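Cellulase (glycosyl hydrolase family 5) (Bacteroides ovatus, PDB 3ZMR) cleaves the beta-1,4-glucan backbone of xyloglucan internally, with retention of anomeric configuration, releasing xyloglucan oligosaccharides. Local coordinates at residues A[17-22]-A[58-63]; A[95-100]-A[288-293]; A[222-227]-A[265-270]; A[301-306]-A[328-333]. All coordinates share one frame; numbering follows the deposited sequence.

Contact 1 of 4, residues A[17-22]-A[58-63]; sequences LEFDAR and VNITVE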
# COMPACT_ATOMS: atom_id res chain seq x y z
N LEU A 17 24.99 -19.52 16.10
CA LEU A 17 23.66 -18.92 16.08
C LEU A 17 23.06 -18.96 14.67
O LEU A 17 23.76 -18.75 13.66
CB LEU A 17 23.75 -17.46 16.56
CG LEU A 17 24.33 -17.22 17.95
CD1 LEU A 17 24.42 -15.73 18.25
CD2 LEU A 17 23.59 -17.98 19.06
N GLU A 18 21.74 -19.13 14.64
CA GLU A 18 20.95 -19.22 13.40
C GLU A 18 19.79 -18.24 13.48
O GLU A 18 19.00 -18.29 14.44
CB GLU A 18 20.39 -20.65 13.21
CG GLU A 18 21.42 -21.77 13.30
CD GLU A 18 22.05 -22.15 11.97
OE1 GLU A 18 21.51 -21.80 10.90
OE2 GLU A 18 23.11 -22.82 12.01
N PHE A 19 19.65 -17.43 12.41
CA PHE A 19 18.56 -16.45 12.30
C PHE A 19 17.82 -16.69 10.97
O PHE A 19 18.43 -17.05 9.95
CB PHE A 19 19.11 -15.03 12.30
CG PHE A 19 19.72 -14.59 13.61
CD1 PHE A 19 21.02 -14.93 13.96
CD2 PHE A 19 19.02 -13.77 14.47
CE1 PHE A 19 21.57 -14.49 15.16
CE2 PHE A 19 19.55 -13.34 15.66
CZ PHE A 19 20.83 -13.69 16.01
N ASP A 20 16.52 -16.46 10.97
CA ASP A 20 15.80 -16.42 9.69
C ASP A 20 15.99 -15.01 9.05
O ASP A 20 16.71 -14.14 9.58
CB ASP A 20 14.33 -16.89 9.82
CG ASP A 20 13.46 -15.96 10.59
OD1 ASP A 20 13.79 -14.77 10.72
OD2 ASP A 20 12.41 -16.44 11.06
N ALA A 21 15.36 -14.81 7.90
CA ALA A 21 15.57 -13.61 7.10
C ALA A 21 14.99 -12.33 7.70
O ALA A 21 15.35 -11.23 7.29
CB ALA A 21 14.99 -13.80 5.72
N ARG A 22 14.06 -12.48 8.63
CA ARG A 22 13.47 -11.30 9.30
C ARG A 22 14.53 -10.61 10.15
O ARG A 22 15.50 -11.22 10.57
CB ARG A 22 12.32 -11.71 10.23
CG ARG A 22 11.15 -12.36 9.54
CD ARG A 22 10.09 -12.75 10.56
NE ARG A 22 10.41 -14.00 11.22
CZ ARG A 22 9.63 -14.60 12.12
NH1 ARG A 22 8.47 -14.05 12.48
NH2 ARG A 22 10.01 -15.75 12.67
N VAL A 58 23.86 -10.37 26.64
CA VAL A 58 24.22 -9.59 25.48
C VAL A 58 23.30 -9.99 24.33
O VAL A 58 23.05 -11.18 24.11
CB VAL A 58 25.70 -9.83 25.05
CG1 VAL A 58 26.06 -9.10 23.75
CG2 VAL A 58 26.63 -9.38 26.18
N ASN A 59 22.79 -9.00 23.61
CA ASN A 59 21.95 -9.26 22.45
C ASN A 59 22.72 -9.27 21.16
O ASN A 59 23.58 -8.42 20.92
CB ASN A 59 20.80 -8.27 22.37
CG ASN A 59 19.60 -8.70 23.17
OD1 ASN A 59 19.70 -9.31 24.23
ND2 ASN A 59 18.44 -8.35 22.65
N ILE A 60 22.45 -10.28 20.36
CA ILE A 60 22.94 -10.32 18.98
C ILE A 60 21.71 -10.09 18.08
O ILE A 60 20.73 -10.83 18.17
CB ILE A 60 23.63 -11.66 18.64
CG1 ILE A 60 24.80 -11.93 19.62
CG2 ILE A 60 24.12 -11.66 17.19
CD1 ILE A 60 25.89 -10.86 19.66
N THR A 61 21.79 -9.03 17.26
CA THR A 61 20.68 -8.57 16.44
C THR A 61 21.09 -8.55 14.98
O THR A 61 22.17 -8.08 14.61
CB THR A 61 20.21 -7.16 16.88
OG1 THR A 61 19.98 -7.17 18.30
CG2 THR A 61 18.91 -6.74 16.16
N VAL A 62 20.22 -9.09 14.13
CA VAL A 62 20.44 -9.06 12.70
C VAL A 62 19.41 -8.18 12.03
O VAL A 62 18.22 -8.15 12.41
CB VAL A 62 20.42 -10.48 12.06
CG1 VAL A 62 21.54 -11.35 12.66
CG2 VAL A 62 19.05 -11.16 12.18
N GLU A 63 19.87 -7.49 11.00
CA GLU A 63 18.99 -6.79 10.08
C GLU A 63 18.25 -7.80 9.21
O GLU A 63 18.70 -8.93 9.02
CB GLU A 63 19.79 -5.84 9.19
CG GLU A 63 20.39 -4.65 9.92
CD GLU A 63 21.27 -3.78 9.05
OE1 GLU A 63 21.60 -4.16 7.90
OE2 GLU A 63 21.67 -2.69 9.54

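Contact 2 of 4, residues A[95-100]-A[288-293]; sequences SVPAYD and FVNTVR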
# COMPACT_ATOMS: atom_id res chain seq x y z
N SER A 95 12.01 -16.88 2.67
CA SER A 95 11.16 -17.94 2.15
C SER A 95 9.72 -17.66 2.53
O SER A 95 9.43 -17.02 3.55
CB SER A 95 11.62 -19.31 2.70
OG SER A 95 11.45 -19.38 4.10
N VAL A 96 8.83 -18.20 1.70
CA VAL A 96 7.39 -18.02 1.82
C VAL A 96 6.80 -19.11 2.73
O VAL A 96 7.35 -20.20 2.81
CB VAL A 96 6.66 -18.06 0.42
CG1 VAL A 96 7.25 -17.00 -0.49
CG2 VAL A 96 6.72 -19.43 -0.27
N PRO A 97 5.67 -18.82 3.42
CA PRO A 97 4.96 -19.90 4.14
C PRO A 97 4.62 -21.08 3.25
O PRO A 97 4.45 -20.90 2.06
CB PRO A 97 3.67 -19.22 4.62
CG PRO A 97 3.93 -17.76 4.56
CD PRO A 97 4.95 -17.54 3.48
N ALA A 98 4.52 -22.27 3.84
CA ALA A 98 4.20 -23.49 3.09
C ALA A 98 2.69 -23.68 3.07
O ALA A 98 2.09 -23.90 4.15
CB ALA A 98 4.90 -24.69 3.71
N TYR A 99 2.09 -23.60 1.88
CA TYR A 99 0.63 -23.89 1.71
C TYR A 99 0.40 -25.16 0.91
O TYR A 99 1.05 -25.40 -0.11
CB TYR A 99 -0.16 -22.79 0.97
CG TYR A 99 -0.37 -21.47 1.69
CD1 TYR A 99 -0.19 -21.33 3.04
CD2 TYR A 99 -0.73 -20.35 0.95
CE1 TYR A 99 -0.40 -20.11 3.66
CE2 TYR A 99 -0.95 -19.13 1.55
CZ TYR A 99 -0.75 -19.00 2.90
OH TYR A 99 -0.97 -17.79 3.54
N ASP A 100 -0.54 -25.97 1.38
CA ASP A 100 -0.86 -27.22 0.64
C ASP A 100 -1.32 -26.96 -0.81
O ASP A 100 -1.11 -27.75 -1.70
CB ASP A 100 -1.95 -28.00 1.37
CG ASP A 100 -1.48 -28.58 2.70
OD1 ASP A 100 -0.27 -28.58 2.99
OD2 ASP A 100 -2.36 -29.06 3.45
N PHE A 288 0.56 -9.75 3.81
CA PHE A 288 -0.08 -9.79 2.51
C PHE A 288 0.88 -10.36 1.44
O PHE A 288 0.52 -11.25 0.70
CB PHE A 288 -0.53 -8.37 2.16
CG PHE A 288 -0.77 -8.13 0.68
CD1 PHE A 288 -1.79 -8.77 -0.04
CD2 PHE A 288 0.05 -7.24 -0.01
CE1 PHE A 288 -1.97 -8.52 -1.40
CE2 PHE A 288 -0.15 -6.97 -1.35
CZ PHE A 288 -1.16 -7.60 -2.04
N VAL A 289 2.10 -9.86 1.38
CA VAL A 289 3.06 -10.35 0.38
C VAL A 289 3.32 -11.86 0.59
O VAL A 289 3.28 -12.65 -0.36
CB VAL A 289 4.37 -9.53 0.40
CG1 VAL A 289 5.46 -10.17 -0.45
CG2 VAL A 289 4.08 -8.12 -0.08
N ASN A 290 3.59 -12.24 1.83
CA ASN A 290 3.84 -13.64 2.18
C ASN A 290 2.72 -14.55 1.68
O ASN A 290 2.97 -15.59 1.10
CB ASN A 290 3.93 -13.83 3.70
CG ASN A 290 5.17 -13.24 4.31
OD1 ASN A 290 6.12 -12.83 3.62
ND2 ASN A 290 5.16 -13.20 5.66
N THR A 291 1.49 -14.14 1.95
CA THR A 291 0.30 -14.92 1.64
C THR A 291 0.13 -15.12 0.13
O THR A 291 -0.09 -16.22 -0.33
CB THR A 291 -0.96 -14.24 2.25
OG1 THR A 291 -0.81 -14.10 3.68
CG2 THR A 291 -2.25 -15.01 1.92
N VAL A 292 0.27 -14.03 -0.64
CA VAL A 292 0.11 -14.13 -2.09
C VAL A 292 1.21 -15.02 -2.67
O VAL A 292 0.94 -15.93 -3.46
CB VAL A 292 0.12 -12.74 -2.75
CG1 VAL A 292 0.12 -12.85 -4.27
CG2 VAL A 292 -1.08 -11.92 -2.25
N ARG A 293 2.45 -14.76 -2.26
CA ARG A 293 3.58 -15.53 -2.83
C ARG A 293 3.51 -17.03 -2.48
O ARG A 293 3.89 -17.87 -3.29
CB ARG A 293 4.93 -14.95 -2.39
CG ARG A 293 5.19 -13.51 -2.85
CD ARG A 293 5.12 -13.27 -4.36
NE ARG A 293 5.55 -11.91 -4.66
CZ ARG A 293 5.07 -11.12 -5.62
NH1 ARG A 293 4.08 -11.55 -6.40
NH2 ARG A 293 5.53 -9.89 -5.77

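Contact 3 of 4, residues A[222-227]-A[265-270]; sequences LNHPVD and NDDANG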
# COMPACT_ATOMS: atom_id res chain seq x y z
N LEU A 222 -9.19 -3.62 10.60
CA LEU A 222 -7.72 -3.70 10.51
C LEU A 222 -7.05 -2.53 11.26
O LEU A 222 -5.84 -2.51 11.45
CB LEU A 222 -7.25 -3.75 9.05
CG LEU A 222 -5.79 -4.11 8.80
CD1 LEU A 222 -5.36 -5.41 9.45
CD2 LEU A 222 -5.53 -4.12 7.30
N ASN A 223 -7.85 -1.56 11.69
CA ASN A 223 -7.33 -0.32 12.25
C ASN A 223 -6.96 -0.41 13.73
O ASN A 223 -7.39 0.41 14.56
CB ASN A 223 -8.30 0.84 12.00
CG ASN A 223 -8.37 1.22 10.53
OD1 ASN A 223 -7.47 0.93 9.74
ND2 ASN A 223 -9.47 1.87 10.15
N HIS A 224 -6.15 -1.42 14.03
CA HIS A 224 -5.61 -1.64 15.37
C HIS A 224 -4.17 -2.11 15.29
O HIS A 224 -3.85 -3.25 15.66
CB HIS A 224 -6.47 -2.61 16.16
CG HIS A 224 -7.90 -2.22 16.18
ND1 HIS A 224 -8.38 -1.26 17.05
CD2 HIS A 224 -8.95 -2.58 15.39
CE1 HIS A 224 -9.67 -1.07 16.82
NE2 HIS A 224 -10.04 -1.85 15.81
N PRO A 225 -3.28 -1.22 14.85
CA PRO A 225 -1.89 -1.62 14.58
C PRO A 225 -1.06 -1.58 15.87
O PRO A 225 -0.21 -0.73 16.05
CB PRO A 225 -1.42 -0.56 13.58
CG PRO A 225 -2.18 0.66 13.96
CD PRO A 225 -3.54 0.16 14.41
N VAL A 226 -1.38 -2.50 16.77
CA VAL A 226 -0.76 -2.61 18.08
C VAL A 226 -0.48 -4.09 18.35
O VAL A 226 -1.17 -4.98 17.84
CB VAL A 226 -1.63 -2.01 19.21
CG1 VAL A 226 -1.83 -0.50 19.01
CG2 VAL A 226 -2.96 -2.71 19.33
N ASP A 227 0.55 -4.33 19.15
CA ASP A 227 0.98 -5.70 19.44
C ASP A 227 -0.13 -6.54 20.06
O ASP A 227 -0.19 -7.73 19.81
CB ASP A 227 2.21 -5.70 20.34
CG ASP A 227 3.48 -5.27 19.61
OD1 ASP A 227 3.75 -5.73 18.48
OD2 ASP A 227 4.23 -4.48 20.19
N ASN A 265 -4.78 3.84 13.60
CA ASN A 265 -5.20 3.39 14.91
C ASN A 265 -6.53 4.05 15.34
O ASN A 265 -6.55 5.17 15.85
CB ASN A 265 -4.12 3.63 15.96
CG ASN A 265 -4.48 3.00 17.28
OD1 ASN A 265 -5.57 2.42 17.42
ND2 ASN A 265 -3.57 3.10 18.24
N ASP A 266 -7.63 3.34 15.16
CA ASP A 266 -8.97 3.87 15.41
C ASP A 266 -9.27 4.15 16.88
O ASP A 266 -10.24 4.84 17.17
CB ASP A 266 -10.03 2.95 14.79
CG ASP A 266 -10.27 3.24 13.27
OD1 ASP A 266 -9.66 4.20 12.71
OD2 ASP A 266 -11.07 2.51 12.64
N ASP A 267 -8.46 3.58 17.78
CA ASP A 267 -8.60 3.77 19.23
C ASP A 267 -7.83 4.99 19.74
O ASP A 267 -7.98 5.35 20.90
CB ASP A 267 -8.11 2.52 20.00
CG ASP A 267 -9.07 1.33 19.92
OD1 ASP A 267 -10.17 1.42 19.32
OD2 ASP A 267 -8.72 0.27 20.48
N ALA A 268 -7.00 5.62 18.90
CA ALA A 268 -6.10 6.68 19.42
C ALA A 268 -6.53 8.11 19.14
O ALA A 268 -5.82 9.06 19.49
CB ALA A 268 -4.66 6.44 18.98
N ASN A 269 -7.70 8.29 18.52
CA ASN A 269 -8.29 9.63 18.39
C ASN A 269 -7.39 10.68 17.70
O ASN A 269 -7.29 11.80 18.15
CB ASN A 269 -8.73 10.14 19.79
CG ASN A 269 -9.78 11.24 19.72
OD1 ASN A 269 -9.64 12.28 20.37
ND2 ASN A 269 -10.84 11.03 18.93
N GLY A 270 -6.69 10.28 16.62
CA GLY A 270 -5.82 11.21 15.85
C GLY A 270 -4.46 11.51 16.53
O GLY A 270 -3.76 12.45 16.17
O HOH W 1 -6.13 -0.14 18.37

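Contact 4 of 4, residues A[301-306]-A[328-333]; sequences YRHLIV and QNRIFL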
# COMPACT_ATOMS: atom_id res chain seq x y z
N TYR A 301 4.81 -14.10 -9.44
CA TYR A 301 5.30 -13.00 -10.26
C TYR A 301 4.42 -11.75 -10.27
O TYR A 301 4.82 -10.72 -10.83
CB TYR A 301 5.43 -13.48 -11.71
CG TYR A 301 6.47 -14.55 -11.94
CD1 TYR A 301 7.84 -14.26 -11.88
CD2 TYR A 301 6.10 -15.87 -12.22
CE1 TYR A 301 8.82 -15.22 -12.12
CE2 TYR A 301 7.07 -16.83 -12.45
CZ TYR A 301 8.41 -16.49 -12.38
OH TYR A 301 9.35 -17.45 -12.62
N ARG A 302 3.22 -11.84 -9.71
CA ARG A 302 2.25 -10.76 -9.83
C ARG A 302 2.79 -9.50 -9.21
O ARG A 302 3.47 -9.53 -8.18
CB ARG A 302 0.95 -11.18 -9.18
CG ARG A 302 -0.21 -10.23 -9.39
CD ARG A 302 -1.60 -10.73 -8.91
NE ARG A 302 -1.87 -12.09 -9.37
CZ ARG A 302 -2.10 -12.43 -10.64
NH1 ARG A 302 -2.21 -11.53 -11.63
NH2 ARG A 302 -2.19 -13.72 -10.96
N HIS A 303 2.43 -8.37 -9.78
CA HIS A 303 2.80 -7.09 -9.18
C HIS A 303 1.86 -6.79 -8.04
O HIS A 303 0.63 -6.85 -8.19
CB HIS A 303 2.73 -5.98 -10.22
CG HIS A 303 3.69 -6.18 -11.36
ND1 HIS A 303 4.89 -5.49 -11.49
CD2 HIS A 303 3.61 -7.01 -12.43
CE1 HIS A 303 5.49 -5.88 -12.60
NE2 HIS A 303 4.74 -6.82 -13.17
N LEU A 304 2.45 -6.55 -6.88
CA LEU A 304 1.71 -6.31 -5.63
C LEU A 304 1.90 -4.87 -5.18
O LEU A 304 2.95 -4.27 -5.38
CB LEU A 304 2.17 -7.29 -4.54
CG LEU A 304 2.11 -8.79 -4.88
CD1 LEU A 304 2.55 -9.60 -3.68
CD2 LEU A 304 0.75 -9.23 -5.37
N ILE A 305 0.89 -4.36 -4.48
CA ILE A 305 0.84 -2.98 -4.08
C ILE A 305 0.64 -2.93 -2.56
O ILE A 305 -0.34 -3.48 -2.04
CB ILE A 305 -0.30 -2.22 -4.75
CG1 ILE A 305 -0.25 -2.32 -6.26
CG2 ILE A 305 -0.32 -0.76 -4.30
CD1 ILE A 305 -1.56 -2.02 -6.93
N VAL A 306 1.59 -2.31 -1.85
CA VAL A 306 1.56 -2.19 -0.42
C VAL A 306 1.45 -0.72 -0.02
O VAL A 306 1.81 0.18 -0.79
CB VAL A 306 2.79 -2.88 0.24
CG1 VAL A 306 2.72 -4.39 0.01
CG2 VAL A 306 4.11 -2.27 -0.23
N GLN A 328 12.30 -10.24 -7.42
CA GLN A 328 12.86 -8.90 -7.43
C GLN A 328 11.92 -7.93 -8.17
O GLN A 328 11.37 -8.25 -9.23
CB GLN A 328 14.26 -8.84 -8.08
CG GLN A 328 15.33 -9.65 -7.36
CD GLN A 328 16.75 -9.36 -7.86
OE1 GLN A 328 17.29 -8.27 -7.63
NE2 GLN A 328 17.37 -10.34 -8.50
N ASN A 329 11.73 -6.76 -7.55
CA ASN A 329 11.16 -5.58 -8.23
C ASN A 329 9.72 -5.84 -8.74
O ASN A 329 9.40 -5.53 -9.92
CB ASN A 329 12.07 -5.10 -9.38
CG ASN A 329 13.46 -4.78 -8.91
OD1 ASN A 329 14.44 -5.24 -9.52
ND2 ASN A 329 13.58 -4.02 -7.87
N ARG A 330 8.88 -6.43 -7.87
CA ARG A 330 7.48 -6.67 -8.21
C ARG A 330 6.53 -6.09 -7.15
O ARG A 330 5.41 -6.61 -6.95
CB ARG A 330 7.20 -8.16 -8.43
CG ARG A 330 7.89 -8.78 -9.65
CD ARG A 330 7.48 -8.11 -10.95
NE ARG A 330 7.96 -8.82 -12.15
CZ ARG A 330 9.20 -8.74 -12.64
NH1 ARG A 330 10.11 -7.94 -12.06
NH2 ARG A 330 9.51 -9.42 -13.74
N ILE A 331 6.97 -5.00 -6.51
CA ILE A 331 6.18 -4.28 -5.51
C ILE A 331 6.09 -2.78 -5.83
O ILE A 331 7.07 -2.10 -6.17
CB ILE A 331 6.72 -4.48 -4.08
CG1 ILE A 331 6.57 -5.97 -3.67
CG2 ILE A 331 5.95 -3.59 -3.08
CD1 ILE A 331 7.14 -6.37 -2.34
N PHE A 332 4.86 -2.29 -5.72
CA PHE A 332 4.55 -0.85 -5.75
C PHE A 332 4.25 -0.35 -4.33
O PHE A 332 3.67 -1.10 -3.53
CB PHE A 332 3.23 -0.57 -6.49
CG PHE A 332 3.26 -0.70 -7.99
CD1 PHE A 332 3.30 -1.93 -8.63
CD2 PHE A 332 3.10 0.44 -8.77
CE1 PHE A 332 3.24 -2.02 -10.03
CE2 PHE A 332 3.05 0.37 -10.16
CZ PHE A 332 3.12 -0.85 -10.80
N LEU A 333 4.51 0.94 -4.09
CA LEU A 333 3.98 1.66 -2.92
C LEU A 333 2.70 2.38 -3.33
O LEU A 333 2.60 2.91 -4.46
CB LEU A 333 4.99 2.71 -2.45
CG LEU A 333 4.53 3.70 -1.37
CD1 LEU A 333 4.30 2.98 -0.06
CD2 LEU A 333 5.59 4.75 -1.16

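Contact 1 of 4, residues A[17-22]-A[58-63]
Phe19 and Val62 meet between the two beta sheets of the N-terminal BACON domain, a beta sandwich. Strand 16-19 is outermost in one sheet and strand 55-62 is the middle strand of the other. The axes of strand segments 17-19 and 58-62 come within 9.2 Å, their directions 37° apart. No hydrogen bond joins them; the contact is mostly between side chains. Phe19 CG, anti to its carbonyl carbon (chi1 -68°), lies against both Val62 methyls. Val62 CG1 sits over the centre of one ring face, 3.7 Å from the centroid, in a CH-pi contact. Val62 CG2 is nearer the rim, 3.5 Å from Phe19 CD2. Ile60 comes to the far end of the ring at about a right angle, and its carbonyl O lies at the ring edge, 3.6 Å from Phe19 CZ. An alanine in place of Phe19 would probably open a gap between the sheets and leave both methyl groups of Val62 without their aromatic partner. Before Phe19, Leu17 crosses Ile60, with Leu17 CD1 4.1 Å from Ile60 CG1. After Phe19 comes an Asx turn at Asp20. In a salt bridge, Arg22 NH2 meets the syn lone pair of Asp20 OD2 at 3.0 Å.

Contact 2 of 4, residues A[95-100]-A[288-293]
Val96 packs on Arg293, Pro97 on Asn290 and Tyr99 on Thr291, along one flank of helix 275-293. The closer part is carbon on carbon at Val96, with the Tyr99 hydroxyl against a methyl. Val96 CG1 lies 3.6 Å from Arg293 CB, touching only the root of that side chain. The Arg293 chain bends at chi2 (-57°), and its guanidinium runs on to a salt bridge with Asp325. Tyr99 crosses Thr291 obliquely, and Tyr99 OH stands 3.5 Å from Thr291 CG2. That hydroxyl is hydrogen-bonded to Glu238 of helix 227-248, while Thr291 OG1 bonds back to Val287 O within its own helix. Pro97 lies at the solvent-facing margin, and its contacts are slightly longer. Its ring lies across Asn290, with Pro97 CD 3.7 Å from Asn290 O and 3.9 Å from Asn290 CB. The Asn290 amide oxygen bonds instead to Tyr94 OH. An alanine in place of Pro97 would probably leave a gap over Asn290 CB and free the backbone here to turn. No hydrogen bond crosses between 95-100 and 288-293; the two meet by van der Waals contact. The contact lays the chain that follows the BACON strands against an outer helix of the (beta/alpha)8 barrel, the TIM-barrel fold of glycosyl hydrolase family 5.

Contact 3 of 4, residues A[222-227]-A[265-270]
Asn223 O accepts a nearly straight hydrogen bond from Asp266 N, 3.0 Å long at 168°. The two residues meet again through their side chains, where Asn223 ND2 donates to Asp266 OD2 at 3.0 Å. The donor lies above the carboxylate plane, and the amide and carboxylate planes are 76° apart. This double link joins two loops of the (beta/alpha)8 barrel, those that follow strands 210-214 and 255-258. Both run from the C-terminal ends of their strands, the side that carries the active site in this fold. Asn223 is about 6 Å, side chain to side chain, from Glu262, the probable proton donor. Its OD1 accepts from Asn264 N, so both ends of the amide are held and its rotation is fixed. Pro225 packs beside this, with Pro225 CD 3.8 Å from Asn265 CB. With CG anti to the backbone N (chi1 -172°), the Asn265 amide carbon also lies beside Pro225 CD. Asn265 OD1 accepts from Asp267 N in an Asx turn, within a type I turn from Asn265 to Ala268. The His224 ring comes edge-on to the Asp267 carboxylate, its CE1 3.6 Å from Asp267 OD1. A water oxygen sits 2.8 Å from His224 ND1 and donates to Asn265 OD1.

Contact 4 of 4, residues A[301-306]-A[328-333]
Leu304 uses both its backbone N and O to tie the two strands together. Its N donates to Arg330 O at 3.0 Å, and its O accepts from Phe332 N at 2.8 Å. Val306 N then donates to Phe332 O at 2.9 Å. All three bonds are nearly straight, and they set a parallel register that pairs Leu304 with Ile331, Ile305 with Phe332 and Val306 with Leu333. On the face bearing Leu304, Val306 CG2 lies between its own backbone N and carbonyl carbon, and there packs 3.6 Å from Ile331 CG2. On the other face, Ile305 CG1 lies 3.9 Å from Phe332 CB. Beside the first bridge, Arg330 places CD over one face of the His303 ring, offset toward the rim, in a CH-pi contact. This holds for one of two modelled Arg330 conformers and is tentative. His303 ND1 bonds away, to Ser115 OG, and the Phe332 ring brings CE1 to 4.0 Å from His303 CB. The strands belong to a beta-alpha-beta unit of the barrel, linked by helix 313-319. Helix 275-293 packs against Leu304 and Val306. Helix 115-122 meets His303 and Phe332, and strand 255-258 lies next to strand 304-307.

How the contacts relate
Contact 1 comes first along the chain, in the BACON sandwich. Contact 2 follows, opening just after the last BACON strand. Contact 3 is nested inside the long loop that contact 2 closes, and contact 4 comes last. Contacts 2, 3 and 4 all involve the catalytic barrel. The centres of contacts 1 and 2 are about 22 Å apart, and those of contacts 3 and 4 about 26 Å. Contacts 2 and 4, with centres about 14 Å apart, touch directly: Arg293, on helix 275-293, reaches Arg302 O and Leu304 on the following strand. Contact 2 therefore joins the interdomain chain to the barrel wall, while contact 3 lies close to Glu262, the probable proton donor.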